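Local coordinates for protein cytochrome c-554 (Nitrosomonas europaea, PDB 1FT6) that carries electrons in ammonia oxidation, accepting them directly from hydroxylamine oxidoreductase through its covalently bound c-type hemes, at residues A3-R8 and G87-H92; R99-K104 and K119-K124; M171-K176 and F194-E199. All coordinates share one frame; numbering follows the deposited sequence.

Contact 1: A3-R8 and G87-H92. With HEC (heme c), chain F.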
loop_
_atom_site.group_PDB
_atom_site.type_symbol
_atom_site.label_atom_id
_atom_site.label_comp_id
_atom_site.label_asym_id
_atom_site.label_seq_id
_atom_site.Cartn_x
_atom_site.Cartn_y
_atom_site.Cartn_z
ATOM N N ALA A 3 -3.213 14.441 5.200
ATOM C CA ALA A 3 -2.304 14.830 4.145
ATOM C C ALA A 3 -2.754 14.338 2.792
ATOM O O ALA A 3 -3.421 13.305 2.703
ATOM C CB ALA A 3 -0.916 14.241 4.437
ATOM N N PRO A 4 -2.429 15.074 1.721
ATOM C CA PRO A 4 -2.825 14.596 0.395
ATOM C C PRO A 4 -1.796 13.594 -0.167
ATOM O O PRO A 4 -0.634 13.575 0.254
ATOM C CB PRO A 4 -2.865 15.862 -0.440
ATOM C CG PRO A 4 -1.822 16.692 0.166
ATOM C CD PRO A 4 -1.843 16.434 1.649
ATOM N N PHE A 5 -2.248 12.772 -1.106
ATOM C CA PHE A 5 -1.409 11.817 -1.795
ATOM C C PHE A 5 -0.582 12.560 -2.813
ATOM O O PHE A 5 -0.987 13.619 -3.281
ATOM C CB PHE A 5 -2.256 10.788 -2.541
ATOM C CG PHE A 5 -2.852 9.752 -1.649
ATOM C CD1 PHE A 5 -2.258 8.492 -1.525
ATOM C CD2 PHE A 5 -3.993 10.040 -0.897
ATOM C CE1 PHE A 5 -2.793 7.551 -0.670
ATOM C CE2 PHE A 5 -4.543 9.097 -0.018
ATOM C CZ PHE A 5 -3.947 7.858 0.097
ATOM N N GLU A 6 0.575 12.015 -3.168
ATOM C CA GLU A 6 1.393 12.615 -4.205
ATOM C C GLU A 6 1.879 11.554 -5.188
ATOM O O GLU A 6 2.225 11.857 -6.323
ATOM C CB GLU A 6 2.617 13.329 -3.618
ATOM C CG GLU A 6 2.293 14.439 -2.666
ATOM C CD GLU A 6 3.550 15.067 -2.146
ATOM O OE1 GLU A 6 4.232 14.387 -1.348
ATOM O OE2 GLU A 6 3.857 16.218 -2.549
ATOM N N GLY A 7 1.911 10.294 -4.782
ATOM C CA GLY A 7 2.421 9.314 -5.716
ATOM C C GLY A 7 3.714 8.703 -5.199
ATOM O O GLY A 7 4.233 9.105 -4.180
ATOM N N ARG A 8 4.223 7.732 -5.923
ATOM C CA ARG A 8 5.395 6.975 -5.522
ATOM C C ARG A 8 6.765 7.600 -5.749
ATOM O O ARG A 8 7.740 7.148 -5.149
ATOM C CB ARG A 8 5.406 5.629 -6.270
ATOM C CG ARG A 8 4.140 4.823 -6.163
ATOM C CD ARG A 8 4.364 3.412 -6.706
ATOM N NE ARG A 8 4.941 3.356 -8.053
ATOM C CZ ARG A 8 4.249 3.473 -9.179
ATOM N NH1 ARG A 8 4.876 3.401 -10.357
ATOM N NH2 ARG A 8 2.934 3.676 -9.129
ATOM N N GLY A 87 0.493 1.372 -4.488
ATOM C CA GLY A 87 1.835 1.812 -4.156
ATOM C C GLY A 87 2.149 2.181 -2.736
ATOM O O GLY A 87 1.397 1.904 -1.815
ATOM N N CYS A 88 3.256 2.916 -2.563
ATOM C CA CYS A 88 3.736 3.221 -1.206
ATOM C C CYS A 88 2.759 3.843 -0.238
ATOM O O CYS A 88 2.623 3.363 0.882
ATOM C CB CYS A 88 5.017 4.103 -1.315
ATOM S SG CYS A 88 6.051 3.727 -2.742
ATOM N N GLU A 89 2.041 4.896 -0.665
ATOM C CA GLU A 89 1.089 5.592 0.194
ATOM C C GLU A 89 -0.180 4.787 0.478
ATOM O O GLU A 89 -0.859 5.069 1.441
ATOM C CB GLU A 89 0.723 6.961 -0.389
ATOM C CG GLU A 89 1.935 7.937 -0.565
ATOM C CD GLU A 89 1.617 9.084 -1.538
ATOM O OE1 GLU A 89 1.315 8.780 -2.711
ATOM O OE2 GLU A 89 1.652 10.274 -1.149
ATOM N N SER A 90 -0.488 3.800 -0.353
ATOM C CA SER A 90 -1.667 2.959 -0.074
ATOM C C SER A 90 -1.480 2.212 1.239
ATOM O O SER A 90 -2.489 1.848 1.900
ATOM C CB SER A 90 -1.930 1.946 -1.208
ATOM O OG SER A 90 -2.664 2.533 -2.274
ATOM N N CYS A 91 -0.220 1.955 1.644
ATOM C CA CYS A 91 0.010 1.269 2.931
ATOM C C CYS A 91 0.590 2.175 4.011
ATOM O O CYS A 91 0.146 2.165 5.157
ATOM C CB CYS A 91 0.962 0.087 2.740
ATOM S SG CYS A 91 0.240 -1.232 1.716
ATOM N N HIS A 92 1.575 2.980 3.632
ATOM C CA HIS A 92 2.229 3.867 4.591
ATOM C C HIS A 92 1.445 5.165 4.862
ATOM O O HIS A 92 1.763 5.885 5.804
ATOM C CB HIS A 92 3.619 4.200 4.057
ATOM C CG HIS A 92 4.521 3.019 4.027
ATOM N ND1 HIS A 92 4.948 2.388 5.172
ATOM C CD2 HIS A 92 4.966 2.260 2.991
ATOM C CE1 HIS A 92 5.607 1.295 4.844
ATOM N NE2 HIS A 92 5.670 1.140 3.544
HETATM FE FE HEC F . 6.710 -0.336 2.590
HETATM C CHA HEC F . 8.265 -1.018 5.500
HETATM C CHB HEC F . 9.257 1.843 1.748
HETATM C CHC HEC F . 5.266 0.170 -0.458
HETATM C CHD HEC F . 4.034 -2.203 3.554
HETATM N NA HEC F . 8.422 0.276 3.469
HETATM C C1A HEC F . 8.901 -0.118 4.655
HETATM C C2A HEC F . 10.169 0.555 4.971
HETATM C C3A HEC F . 10.431 1.415 3.900
HETATM C C4A HEC F . 9.340 1.212 2.968
HETATM C CMA HEC F . 11.585 2.386 3.645
HETATM C CAA HEC F . 11.005 0.313 6.291
HETATM C CBA HEC F . 12.221 -0.592 6.017
HETATM C CGA HEC F . 11.886 -1.954 5.387
HETATM O O1A HEC F . 11.096 -2.669 5.995
HETATM O O2A HEC F . 12.404 -2.262 4.282
HETATM N NB HEC F . 7.134 0.773 1.029
HETATM C C1B HEC F . 8.222 1.652 0.799
HETATM C C2B HEC F . 8.187 2.264 -0.506
HETATM C C3B HEC F . 7.077 1.795 -1.138
HETATM C C4B HEC F . 6.447 0.858 -0.201
HETATM C CMB HEC F . 9.229 3.239 -1.140
HETATM C CAB HEC F . 6.537 2.114 -2.547
HETATM C CBB HEC F . 7.441 1.648 -3.724
HETATM N NC HEC F . 5.007 -0.936 1.719
HETATM C C1C HEC F . 4.585 -0.634 0.463
HETATM C C2C HEC F . 3.286 -1.194 0.190
HETATM C C3C HEC F . 2.882 -1.773 1.341
HETATM C C4C HEC F . 4.005 -1.644 2.284
HETATM C CMC HEC F . 2.497 -1.069 -1.160
HETATM C CAC HEC F . 1.496 -2.425 1.651
HETATM C CBC HEC F . 1.160 -3.582 0.714
HETATM N ND HEC F . 6.293 -1.448 4.115
HETATM C C1D HEC F . 5.127 -2.128 4.426
HETATM C C2D HEC F . 5.169 -2.731 5.740
HETATM C C3D HEC F . 6.391 -2.411 6.247
HETATM C C4D HEC F . 7.040 -1.630 5.268
HETATM C CMD HEC F . 4.016 -3.520 6.389
HETATM C CAD HEC F . 6.878 -2.687 7.688
HETATM C CBD HEC F . 6.706 -1.574 8.700
HETATM C CGD HEC F . 7.773 -1.586 9.825
HETATM O O1D HEC F . 7.891 -0.560 10.501
HETATM O O2D HEC F . 8.469 -2.630 10.022
HETATM O O HOH W 1 4.031 11.820 -0.812
#

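Contact 2: R99-K104 and K119-K124. With HEC (heme c), chain D.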
loop_
_atom_site.group_PDB
_atom_site.type_symbol
_atom_site.label_atom_id
_atom_site.label_comp_id
_atom_site.label_asym_id
_atom_site.label_seq_id
_atom_site.Cartn_x
_atom_site.Cartn_y
_atom_site.Cartn_z
ATOM N N ARG A 99 6.829 13.061 4.336
ATOM C CA ARG A 99 8.068 12.816 3.632
ATOM C C ARG A 99 9.101 13.906 3.881
ATOM O O ARG A 99 10.303 13.658 3.719
ATOM C CB ARG A 99 7.828 12.621 2.145
ATOM C CG ARG A 99 7.461 13.866 1.390
ATOM C CD ARG A 99 7.485 13.591 -0.112
ATOM N NE ARG A 99 6.859 14.677 -0.867
ATOM C CZ ARG A 99 7.480 15.800 -1.209
ATOM N NH1 ARG A 99 8.749 15.982 -0.856
ATOM N NH2 ARG A 99 6.847 16.738 -1.910
ATOM N N GLY A 100 8.625 15.091 4.294
ATOM C CA GLY A 100 9.521 16.197 4.582
ATOM C C GLY A 100 10.271 15.905 5.867
ATOM O O GLY A 100 11.440 16.271 6.000
ATOM N N ASP A 101 9.604 15.261 6.815
ATOM C CA ASP A 101 10.237 14.922 8.074
ATOM C C ASP A 101 11.248 13.777 7.812
ATOM O O ASP A 101 12.223 13.649 8.552
ATOM C CB ASP A 101 9.205 14.490 9.129
ATOM C CG ASP A 101 8.710 15.656 9.984
ATOM O OD1 ASP A 101 8.730 16.796 9.494
ATOM O OD2 ASP A 101 8.299 15.460 11.145
ATOM N N HIS A 102 11.008 12.935 6.799
ATOM C CA HIS A 102 11.984 11.870 6.508
ATOM C C HIS A 102 13.280 12.529 6.002
ATOM O O HIS A 102 14.411 12.098 6.355
ATOM C CB HIS A 102 11.474 10.911 5.450
ATOM C CG HIS A 102 10.404 9.989 5.942
ATOM N ND1 HIS A 102 10.158 8.761 5.350
ATOM C CD2 HIS A 102 9.538 10.170 6.961
ATOM C CE1 HIS A 102 9.143 8.256 6.029
ATOM N NE2 HIS A 102 8.745 9.060 7.007
ATOM N N ARG A 103 13.125 13.560 5.177
ATOM C CA ARG A 103 14.306 14.280 4.676
ATOM C C ARG A 103 15.055 14.970 5.820
ATOM O O ARG A 103 16.244 14.722 6.042
ATOM C CB ARG A 103 13.929 15.355 3.654
ATOM C CG ARG A 103 15.139 15.949 2.916
ATOM C CD ARG A 103 14.782 17.176 2.060
ATOM N NE ARG A 103 15.506 18.382 2.477
ATOM C CZ ARG A 103 16.611 18.850 1.891
ATOM N NH1 ARG A 103 17.136 18.214 0.850
ATOM N NH2 ARG A 103 17.205 19.950 2.353
ATOM N N LYS A 104 14.368 15.831 6.561
ATOM C CA LYS A 104 15.044 16.567 7.625
ATOM C C LYS A 104 15.598 15.676 8.735
ATOM O O LYS A 104 16.672 15.936 9.271
ATOM C CB LYS A 104 14.110 17.610 8.230
ATOM C CG LYS A 104 13.269 17.073 9.352
ATOM C CD LYS A 104 13.513 17.820 10.663
ATOM C CE LYS A 104 12.491 17.401 11.718
ATOM N NZ LYS A 104 12.140 15.946 11.586
ATOM N N LYS A 119 6.340 9.296 16.754
ATOM C CA LYS A 119 5.182 10.116 17.138
ATOM C C LYS A 119 5.039 11.346 16.235
ATOM O O LYS A 119 3.926 11.744 15.875
ATOM C CB LYS A 119 5.303 10.560 18.605
ATOM C CG LYS A 119 4.135 11.409 19.112
ATOM C CD LYS A 119 4.411 11.991 20.495
ATOM C CE LYS A 119 5.341 13.211 20.428
ATOM N NZ LYS A 119 6.755 12.914 20.867
ATOM N N ASP A 120 6.158 11.945 15.853
ATOM C CA ASP A 120 6.103 13.110 14.987
ATOM C C ASP A 120 5.603 12.734 13.594
ATOM O O ASP A 120 4.940 13.539 12.940
ATOM C CB ASP A 120 7.479 13.752 14.798
ATOM C CG ASP A 120 8.009 14.426 16.044
ATOM O OD1 ASP A 120 9.133 14.955 15.940
ATOM O OD2 ASP A 120 7.335 14.436 17.100
ATOM N N LEU A 121 5.945 11.531 13.120
ATOM C CA LEU A 121 5.538 11.116 11.775
ATOM C C LEU A 121 4.067 10.741 11.758
ATOM O O LEU A 121 3.372 11.025 10.789
ATOM C CB LEU A 121 6.380 9.921 11.274
ATOM C CG LEU A 121 7.899 10.157 11.076
ATOM C CD1 LEU A 121 8.537 8.817 10.678
ATOM C CD2 LEU A 121 8.170 11.200 9.986
ATOM N N ALA A 122 3.602 10.122 12.833
ATOM C CA ALA A 122 2.198 9.709 12.911
ATOM C C ALA A 122 1.340 10.969 12.894
ATOM O O ALA A 122 0.288 11.003 12.266
ATOM C CB ALA A 122 1.955 8.908 14.168
ATOM N N LYS A 123 1.833 12.016 13.555
ATOM C CA LYS A 123 1.120 13.292 13.608
ATOM C C LYS A 123 0.980 13.833 12.195
ATOM O O LYS A 123 0.022 14.537 11.897
ATOM C CB LYS A 123 1.893 14.307 14.465
ATOM C CG LYS A 123 1.571 14.241 15.946
ATOM C CD LYS A 123 2.806 14.450 16.789
ATOM C CE LYS A 123 2.492 14.298 18.278
ATOM N NZ LYS A 123 2.566 15.604 18.999
ATOM N N LYS A 124 1.934 13.515 11.325
ATOM C CA LYS A 124 1.909 13.986 9.943
ATOM C C LYS A 124 1.213 13.004 8.997
ATOM O O LYS A 124 1.345 13.114 7.780
ATOM C CB LYS A 124 3.323 14.251 9.439
ATOM C CG LYS A 124 3.977 15.436 10.099
ATOM C CD LYS A 124 4.877 16.174 9.137
ATOM C CE LYS A 124 5.044 17.636 9.576
ATOM N NZ LYS A 124 6.029 17.742 10.670
HETATM FE FE HEC D . 11.122 7.469 4.059
HETATM C CHA HEC D . 12.295 5.913 6.842
HETATM C CHB HEC D . 8.487 5.426 3.957
HETATM C CHC HEC D . 9.822 9.278 1.409
HETATM C CHD HEC D . 14.052 9.193 3.805
HETATM N NA HEC D . 10.541 5.964 5.132
HETATM C C1A HEC D . 11.108 5.462 6.279
HETATM C C2A HEC D . 10.337 4.395 6.808
HETATM C C3A HEC D . 9.268 4.215 5.957
HETATM C C4A HEC D . 9.412 5.207 4.954
HETATM C CMA HEC D . 8.091 3.173 6.091
HETATM C CAA HEC D . 10.660 3.625 8.076
HETATM C CBA HEC D . 10.026 4.293 9.316
HETATM C CGA HEC D . 10.216 3.548 10.642
HETATM O O1A HEC D . 11.398 3.439 11.093
HETATM O O2A HEC D . 9.220 3.106 11.265
HETATM N NB HEC D . 9.496 7.388 2.902
HETATM C C1B HEC D . 8.501 6.431 3.007
HETATM C C2B HEC D . 7.423 6.652 2.075
HETATM C C3B HEC D . 7.746 7.784 1.387
HETATM C C4B HEC D . 9.068 8.228 1.919
HETATM C CMB HEC D . 6.161 5.786 1.858
HETATM C CAB HEC D . 6.949 8.499 0.249
HETATM C CBB HEC D . 5.732 9.218 0.745
HETATM N NC HEC D . 11.766 8.917 2.906
HETATM C C1C HEC D . 11.100 9.549 1.819
HETATM C C2C HEC D . 11.953 10.484 1.118
HETATM C C3C HEC D . 13.171 10.369 1.717
HETATM C C4C HEC D . 13.043 9.459 2.842
HETATM C CMC HEC D . 11.593 11.354 -0.108
HETATM C CAC HEC D . 14.483 11.033 1.225
HETATM C CBC HEC D . 14.591 12.539 1.166
HETATM N ND HEC D . 12.802 7.577 5.153
HETATM C C1D HEC D . 13.921 8.354 4.895
HETATM C C2D HEC D . 14.950 8.160 5.925
HETATM C C3D HEC D . 14.399 7.241 6.796
HETATM C C4D HEC D . 13.092 6.899 6.290
HETATM C CMD HEC D . 16.369 8.822 5.972
HETATM C CAD HEC D . 15.151 6.519 7.903
HETATM C CBD HEC D . 15.853 5.255 7.413
HETATM C CGD HEC D . 16.685 4.557 8.444
HETATM O O1D HEC D . 17.712 3.967 8.018
HETATM O O2D HEC D . 16.297 4.574 9.623
HETATM O O HOH W 2 10.097 15.797 13.411
#

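Contact 3: M171-K176 and F194-E199. With HEC (heme c), chain F.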
loop_
_atom_site.group_PDB
_atom_site.type_symbol
_atom_site.label_atom_id
_atom_site.label_comp_id
_atom_site.label_asym_id
_atom_site.label_seq_id
_atom_site.Cartn_x
_atom_site.Cartn_y
_atom_site.Cartn_z
ATOM N N MET A 171 -1.067 -12.313 5.955
ATOM C CA MET A 171 -0.733 -11.698 4.681
ATOM C C MET A 171 0.345 -10.636 4.751
ATOM O O MET A 171 1.099 -10.470 3.787
ATOM C CB MET A 171 -1.960 -11.048 4.043
ATOM C CG MET A 171 -3.193 -11.909 3.977
ATOM S SD MET A 171 -3.082 -12.959 2.524
ATOM C CE MET A 171 -2.224 -14.332 3.359
ATOM N N VAL A 172 0.412 -9.904 5.857
ATOM C CA VAL A 172 1.430 -8.857 5.927
ATOM C C VAL A 172 2.829 -9.462 5.921
ATOM O O VAL A 172 3.824 -8.784 5.590
ATOM C CB VAL A 172 1.195 -7.923 7.169
ATOM C CG1 VAL A 172 1.601 -8.616 8.479
ATOM C CG2 VAL A 172 2.017 -6.597 6.970
ATOM N N LYS A 173 2.907 -10.757 6.219
ATOM C CA LYS A 173 4.203 -11.460 6.230
ATOM C C LYS A 173 4.381 -12.272 4.967
ATOM O O LYS A 173 5.295 -13.091 4.878
ATOM C CB LYS A 173 4.298 -12.415 7.447
ATOM C CG LYS A 173 4.217 -11.755 8.803
ATOM C CD LYS A 173 4.829 -12.625 9.918
ATOM C CE LYS A 173 4.510 -12.004 11.293
ATOM N NZ LYS A 173 4.953 -12.794 12.474
ATOM N N GLU A 174 3.523 -12.064 3.972
ATOM C CA GLU A 174 3.582 -12.841 2.735
ATOM C C GLU A 174 4.701 -12.400 1.828
ATOM O O GLU A 174 4.515 -11.601 0.901
ATOM C CB GLU A 174 2.237 -12.776 2.003
ATOM C CG GLU A 174 2.128 -13.607 0.740
ATOM C CD GLU A 174 2.648 -15.041 0.929
ATOM O OE1 GLU A 174 3.682 -15.356 0.289
ATOM O OE2 GLU A 174 2.026 -15.824 1.707
ATOM N N VAL A 175 5.874 -12.966 2.086
ATOM C CA VAL A 175 7.078 -12.635 1.345
ATOM C C VAL A 175 6.990 -12.725 -0.182
ATOM O O VAL A 175 7.766 -12.084 -0.878
ATOM C CB VAL A 175 8.265 -13.484 1.882
ATOM C CG1 VAL A 175 8.442 -13.197 3.357
ATOM C CG2 VAL A 175 8.008 -14.994 1.682
ATOM N N LYS A 176 6.052 -13.502 -0.712
ATOM C CA LYS A 176 5.927 -13.607 -2.164
ATOM C C LYS A 176 5.186 -12.402 -2.746
ATOM O O LYS A 176 5.205 -12.186 -3.958
ATOM C CB LYS A 176 5.163 -14.887 -2.549
ATOM C CG LYS A 176 5.592 -16.148 -1.771
ATOM C CD LYS A 176 4.876 -17.430 -2.258
ATOM C CE LYS A 176 3.346 -17.355 -2.100
ATOM N NZ LYS A 176 2.811 -17.857 -0.783
ATOM N N PHE A 194 5.154 -0.417 14.430
ATOM C CA PHE A 194 4.446 -1.567 13.885
ATOM C C PHE A 194 4.787 -2.791 14.725
ATOM O O PHE A 194 5.934 -2.991 15.070
ATOM C CB PHE A 194 4.896 -1.806 12.432
ATOM C CG PHE A 194 4.164 -2.955 11.743
ATOM C CD1 PHE A 194 4.859 -3.813 10.880
ATOM C CD2 PHE A 194 2.796 -3.176 11.985
ATOM C CE1 PHE A 194 4.226 -4.873 10.259
ATOM C CE2 PHE A 194 2.128 -4.257 11.373
ATOM C CZ PHE A 194 2.847 -5.108 10.502
ATOM N N LYS A 195 3.800 -3.614 15.040
ATOM C CA LYS A 195 4.027 -4.796 15.860
ATOM C C LYS A 195 5.039 -5.810 15.380
ATOM O O LYS A 195 5.595 -6.548 16.222
ATOM C CB LYS A 195 2.703 -5.512 16.160
ATOM C CG LYS A 195 2.055 -6.259 14.992
ATOM C CD LYS A 195 0.596 -6.582 15.340
ATOM C CE LYS A 195 -0.103 -7.462 14.283
ATOM N NZ LYS A 195 -1.451 -7.924 14.772
ATOM N N PHE A 196 5.300 -5.869 14.072
ATOM C CA PHE A 196 6.280 -6.795 13.506
ATOM C C PHE A 196 7.537 -6.070 13.029
ATOM O O PHE A 196 8.325 -6.638 12.311
ATOM C CB PHE A 196 5.679 -7.545 12.294
ATOM C CG PHE A 196 4.446 -8.336 12.628
ATOM C CD1 PHE A 196 3.393 -8.430 11.721
ATOM C CD2 PHE A 196 4.341 -8.994 13.866
ATOM C CE1 PHE A 196 2.262 -9.154 12.034
ATOM C CE2 PHE A 196 3.195 -9.732 14.200
ATOM C CZ PHE A 196 2.152 -9.807 13.277
ATOM N N HIS A 197 7.691 -4.799 13.385
ATOM C CA HIS A 197 8.859 -4.026 12.944
ATOM C C HIS A 197 10.196 -4.653 13.355
ATOM O O HIS A 197 11.098 -4.826 12.535
ATOM C CB HIS A 197 8.793 -2.588 13.529
ATOM C CG HIS A 197 9.986 -1.741 13.196
ATOM N ND1 HIS A 197 10.060 -0.961 12.060
ATOM C CD2 HIS A 197 11.165 -1.565 13.850
ATOM C CE1 HIS A 197 11.231 -0.349 12.025
ATOM N NE2 HIS A 197 11.923 -0.701 13.101
ATOM N N ASP A 198 10.337 -4.947 14.638
ATOM C CA ASP A 198 11.603 -5.540 15.095
ATOM C C ASP A 198 11.832 -6.909 14.449
ATOM O O ASP A 198 12.951 -7.229 14.029
ATOM C CB ASP A 198 11.610 -5.632 16.618
ATOM C CG ASP A 198 11.671 -4.252 17.267
ATOM O OD1 ASP A 198 12.165 -3.312 16.609
ATOM O OD2 ASP A 198 11.219 -4.111 18.418
ATOM N N GLU A 199 10.765 -7.702 14.351
ATOM C CA GLU A 199 10.872 -9.003 13.697
ATOM C C GLU A 199 11.346 -8.827 12.258
ATOM O O GLU A 199 12.263 -9.525 11.795
ATOM C CB GLU A 199 9.515 -9.739 13.700
ATOM C CG GLU A 199 9.458 -10.891 12.664
ATOM C CD GLU A 199 8.119 -11.596 12.646
ATOM O OE1 GLU A 199 7.302 -11.331 13.540
ATOM O OE2 GLU A 199 7.886 -12.411 11.725
HETATM FE FE HEC F . 6.710 -0.336 2.590
HETATM C CHA HEC F . 8.265 -1.018 5.500
HETATM C CHB HEC F . 9.257 1.843 1.748
HETATM C CHC HEC F . 5.266 0.170 -0.458
HETATM C CHD HEC F . 4.034 -2.203 3.554
HETATM N NA HEC F . 8.422 0.276 3.469
HETATM C C1A HEC F . 8.901 -0.118 4.655
HETATM C C2A HEC F . 10.169 0.555 4.971
HETATM C C3A HEC F . 10.431 1.415 3.900
HETATM C C4A HEC F . 9.340 1.212 2.968
HETATM C CMA HEC F . 11.585 2.386 3.645
HETATM C CAA HEC F . 11.005 0.313 6.291
HETATM C CBA HEC F . 12.221 -0.592 6.017
HETATM C CGA HEC F . 11.886 -1.954 5.387
HETATM O O1A HEC F . 11.096 -2.669 5.995
HETATM O O2A HEC F . 12.404 -2.262 4.282
HETATM N NB HEC F . 7.134 0.773 1.029
HETATM C C1B HEC F . 8.222 1.652 0.799
HETATM C C2B HEC F . 8.187 2.264 -0.506
HETATM C C3B HEC F . 7.077 1.795 -1.138
HETATM C C4B HEC F . 6.447 0.858 -0.201
HETATM C CMB HEC F . 9.229 3.239 -1.140
HETATM C CAB HEC F . 6.537 2.114 -2.547
HETATM C CBB HEC F . 7.441 1.648 -3.724
HETATM N NC HEC F . 5.007 -0.936 1.719
HETATM C C1C HEC F . 4.585 -0.634 0.463
HETATM C C2C HEC F . 3.286 -1.194 0.190
HETATM C C3C HEC F . 2.882 -1.773 1.341
HETATM C C4C HEC F . 4.005 -1.644 2.284
HETATM C CMC HEC F . 2.497 -1.069 -1.160
HETATM C CAC HEC F . 1.496 -2.425 1.651
HETATM C CBC HEC F . 1.160 -3.582 0.714
HETATM N ND HEC F . 6.293 -1.448 4.115
HETATM C C1D HEC F . 5.127 -2.128 4.426
HETATM C C2D HEC F . 5.169 -2.731 5.740
HETATM C C3D HEC F . 6.391 -2.411 6.247
HETATM C C4D HEC F . 7.040 -1.630 5.268
HETATM C CMD HEC F . 4.016 -3.520 6.389
HETATM C CAD HEC F . 6.878 -2.687 7.688
HETATM C CBD HEC F . 6.706 -1.574 8.700
HETATM C CGD HEC F . 7.773 -1.586 9.825
HETATM O O1D HEC F . 7.891 -0.560 10.501
HETATM O O2D HEC F . 8.469 -2.630 10.022
#

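Contact 1: A3-R8 and G87-H92
Glu-89 reaches the backbone N-H groups of Glu-6 and Gly-7 because its CG stands anti to the carbonyl carbon (chi1 -60°) and its chain then runs extended (chi2 162°), carrying the carboxylate to the N-terminal segment. Its helix, 88-92, is part of the CXXCH heme-binding motif: Cys-88 and Cys-91 are bonded through sulfur to the heme vinyl-derived carbons CAB and CAC, and His-92 NE2 binds the iron at 2.0 Å, with His-179 as the other axial ligand. Glu-89 occupies the first of the two variable positions of the motif, and here it ties the heme helix to the N-terminal segment. The principle illustrated is that a buried carboxylate can be satisfied by main-chain N-H groups. Glu-6 N donates to Glu-89 OE2 at 2.9 Å, using the syn lone pair, and Gly-7 N donates to Glu-89 OE1 at 2.6 Å, also from the syn side but 27° out of the carboxylate plane. Glu-89 OE2 further accepts from Gly-95 N and from a water that donates as well to Glu-6 OE1, so that the water lies between two carboxylates and probably eases their repulsion. Glu-6 itself is paired with Arg-99 and Arg-96. Nearer the backbone of Glu-89, the Phe-5 ring and the Glu-89 chain run past one another head to tail, Phe-5 CD1 coming to 3.5 Å from Glu-89 CB, while the ring edge is turned to Ser-90 N. At the far end Arg-8 lies alongside the start of the motif, its CD 3.9 Å from Gly-87 CA. The aliphatic part of Arg-8 also meets the thioether, with CB 4.1 Å from Cys-88 SG.

Contact 2: R99-K104 and K119-K124
The imidazole of His-102 is met at its edge and in its plane by a methyl of Leu-121, CD2 lying 3.5 Å from His-102 CD2; elsewhere on its rim the ring meets the heme, and the rings of Phe-98 and Phe-188 also pack against it. The contact packs helix 118-123 against helix 98-112, which brings one ligand of a bis-histidine heme site; segments 99-104 and 119-123 run nearly antiparallel at 151°, their axes 10.0 Å apart at closest approach. Iron is held by His-102 through ND1, at 2.1 Å, rather than through the NE2 used by His-15 on the other side of the heme. That choice leaves NE2 to bond Gln-126 OE1, with Leu-121 CD1 also 3.7 Å from His-102 NE2; the bond to Gln-126 and the two Leu-121 methyls probably help set the ring's rotation. The other flat group, the Asp-101 carboxylate, receives Lys-124 from above its plane: the lysine bends at chi2 and chi4 (79°) to bring NZ 3.1 Å from Asp-101 OD1, with a weak second bond to OD2. An asparagine in place of Asp-101 would probably leave Lys-124 NZ without its opposite charge and weaken the tie between helix 98-112 and the end of 119-124. Behind its charged end, Asp-101 CB touches Leu-121 CD2. A water donates to Asp-101 OD2 and to Asp-120 OD1, and accepts from Lys-104 NZ.

Contact 3: M171-K176 and F194-E199
The extended Lys-173 chain brings its CE and NZ over one face of the Phe-196 ring, with CE 3.6 Å from the centroid and nearly on the ring normal: a CH-pi contact continued as a cation-pi interaction by NZ, 4.1 Å from the same centroid. Lys-173 NZ also meets the Glu-199 carboxylate, 3.0 Å from Glu-199 OE1 on its syn lone pair, with a weak bond to OE2. One ammonium thus serves both a ring and an acid, a pairing that illustrates how an aromatic face and a carboxylate can share a cation. Lys-195 CG covers the opposite face of Phe-196, so the ring is sandwiched between the CH2 groups of two lysines. At its edge stands Val-172 CG1, while the other methyl, CG2, anti to the backbone N, touches Phe-194 CZ and the heme methyl CMD. Further out, type I turns at 171-174 and 194-197 present these residues; the second leads from Phe-196, at the N-cap position, into helix 197-202. Phe-194 packs on the heme propionate arm and meets Phe-130 edge-to-face. The same propionate is fixed by His-197, whose ND1 donates to heme O1D at 2.7 Å in a nearly straight bond.

How the contacts relate
Contact 1 is the buried one, close to the centre of the chain, and pairs a carboxylate with backbone N-H groups; contacts 2 and 3 lie further out, only partly buried, and each sets a lysine-to-acid salt bridge next to an apolar contact that reaches a heme or its ligand. Contacts 1 and 2 touch directly, through Glu-6 and Arg-99, and their helices 88-92 and 98-112 follow each other in the chain. Contacts 1 and 3 do not touch, yet share one heme: the first supplies its thioethers and an iron ligand, the third reaches a propionate and a methyl. Contact 2 serves a different heme, and joins two helices rather than loop to helix.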